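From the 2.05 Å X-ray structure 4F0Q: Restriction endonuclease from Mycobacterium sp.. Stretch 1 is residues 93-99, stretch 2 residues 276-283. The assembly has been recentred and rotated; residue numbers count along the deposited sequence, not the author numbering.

Stretch 1 (93-99) KAGHETN
Stretch 2 (276-283) PASGSAEA

What holds two segments whose touching residues lie at least 181 apart in sequence against each other? Packing alone, among the atoms modelled: no hydrogen bond crosses, and the stretches bury 262 Å² between them. Glu97 and Ser280 are the buried residues, while Gly95, with the largest covered area, stays exposed. Stretch 1 has no regular helix or strand; stretch 2 is loop until a helix begins at Ala281. They run in the same sense, with CA atoms paired Gly95 to Ala277 (5.2 Å), His96 to Ser280 (4.5 Å) and Thr98 to Ala281 (6.1 Å).

How is the backbone shaped where they meet? Lys93 (phi/psi 63/31), Ala94 (51/42) and Gly95 (77/18) all have positive phi, which suits glycine best, and His96 N closes the turn on Lys93 O at 2.9 Å. His96 (-114/31) then leads into extended Glu97 (-79/141). A CB on Gly95 would point toward stretch 2, 3.9 Å from Ala277 N. Gly95 O packs 3.3 Å from Ala277 CB and 3.4 Å from Ser280 CB.

Why does Ser280 take the p rotamer? At chi1 58° its OG donates to Ala277 O at 2.9 Å and accepts from Ala283 N at 3.2 Å, capping the helix N-terminus. The hydroxyl is used within its own stretch; Ser280 CB, placed by the backbone, lies 3.7 Å from His96 CA. Ala277 (-63/166) and Ser280 (-67/167) are both extended, and both direct CA-to-CB toward stretch 1; alanine's small methyl fits this close approach.

What do the longer side chains contribute? Thr98, chi1 54° (p), brings CG2 to 4.3 Å from Ala281 CB, a methyl-to-methyl contact. Glu282 (m, t, chi3 -10°) extends across to stretch 1, its OE1 4.4 Å from Gly95 O and its OE2 4.3 Å from Glu97 O, acceptors facing acceptors, too far to be more than loose packing. Lys93, His96 and Glu97 are modelled only to CB. Asn99, at chi1 -178° (t), points its CA-to-CB bond away and takes no part.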

# COMPACT_ATOMS: atom_id res chain seq x y z
N LYS A 93 -28.63 7.51 -15.02
CA LYS A 93 -29.77 7.85 -14.15
C LYS A 93 -29.46 8.50 -12.80
O LYS A 93 -30.20 8.31 -11.84
CB LYS A 93 -30.67 6.63 -13.94
N ALA A 94 -28.37 9.27 -12.73
CA ALA A 94 -28.09 10.11 -11.56
C ALA A 94 -28.15 9.35 -10.24
O ALA A 94 -28.70 9.84 -9.25
CB ALA A 94 -29.04 11.30 -11.53
N GLY A 95 -27.61 8.13 -10.22
CA GLY A 95 -27.57 7.33 -9.01
C GLY A 95 -28.88 6.67 -8.63
O GLY A 95 -29.06 6.25 -7.48
N HIS A 96 -29.80 6.57 -9.58
CA HIS A 96 -31.09 5.94 -9.33
C HIS A 96 -31.25 4.65 -10.13
O HIS A 96 -32.36 4.28 -10.50
CB HIS A 96 -32.23 6.91 -9.66
N GLU A 97 -30.14 3.97 -10.37
CA GLU A 97 -30.14 2.74 -11.15
C GLU A 97 -30.60 1.55 -10.32
O GLU A 97 -30.25 1.43 -9.15
CB GLU A 97 -28.76 2.48 -11.74
N THR A 98 -31.38 0.66 -10.94
CA THR A 98 -31.86 -0.54 -10.27
C THR A 98 -31.05 -1.76 -10.69
O THR A 98 -31.06 -2.79 -10.00
CB THR A 98 -33.35 -0.79 -10.56
OG1 THR A 98 -33.58 -0.80 -11.97
CG2 THR A 98 -34.21 0.30 -9.93
N ASN A 99 -30.35 -1.65 -11.81
CA ASN A 99 -29.49 -2.72 -12.30
C ASN A 99 -28.07 -2.57 -11.78
O ASN A 99 -27.38 -1.61 -12.11
CB ASN A 99 -29.50 -2.76 -13.83
CG ASN A 99 -28.65 -3.88 -14.39
OD1 ASN A 99 -28.39 -4.88 -13.72
ND2 ASN A 99 -28.21 -3.72 -15.64
N PRO A 276 -26.60 7.80 -1.82
CA PRO A 276 -27.29 7.48 -3.08
C PRO A 276 -28.39 8.50 -3.38
O PRO A 276 -28.60 9.43 -2.60
CB PRO A 276 -27.91 6.11 -2.79
CG PRO A 276 -28.08 6.08 -1.31
CD PRO A 276 -26.91 6.82 -0.76
N ALA A 277 -29.06 8.33 -4.52
CA ALA A 277 -30.14 9.24 -4.90
C ALA A 277 -31.29 9.18 -3.90
O ALA A 277 -31.35 8.28 -3.07
CB ALA A 277 -30.64 8.91 -6.30
N SER A 278 -32.20 10.15 -3.99
CA SER A 278 -33.28 10.29 -3.02
C SER A 278 -34.22 9.08 -2.98
O SER A 278 -34.33 8.42 -1.95
CB SER A 278 -34.09 11.56 -3.30
OG SER A 278 -35.14 11.72 -2.36
N GLY A 279 -34.88 8.80 -4.10
CA GLY A 279 -35.84 7.71 -4.15
C GLY A 279 -35.30 6.46 -4.82
O GLY A 279 -36.06 5.59 -5.24
N SER A 280 -33.98 6.37 -4.91
CA SER A 280 -33.33 5.23 -5.55
C SER A 280 -33.52 3.94 -4.77
O SER A 280 -33.96 3.96 -3.62
CB SER A 280 -31.83 5.51 -5.72
OG SER A 280 -31.22 5.76 -4.47
N ALA A 281 -33.20 2.82 -5.41
CA ALA A 281 -33.28 1.52 -4.75
C ALA A 281 -32.15 1.37 -3.75
O ALA A 281 -32.30 0.72 -2.71
CB ALA A 281 -33.23 0.40 -5.79
N GLU A 282 -31.02 1.98 -4.06
CA GLU A 282 -29.85 1.94 -3.19
C GLU A 282 -30.10 2.74 -1.92
O GLU A 282 -29.51 2.46 -0.87
CB GLU A 282 -28.62 2.47 -3.93
CG GLU A 282 -28.32 1.72 -5.22
CD GLU A 282 -27.06 2.20 -5.91
OE1 GLU A 282 -26.51 3.24 -5.49
OE2 GLU A 282 -26.62 1.54 -6.87
N ALA A 283 -30.97 3.74 -2.01
CA ALA A 283 -31.36 4.52 -0.84
C ALA A 283 -32.16 3.67 0.14
O ALA A 283 -31.88 3.65 1.34
CB ALA A 283 -32.18 5.73 -1.26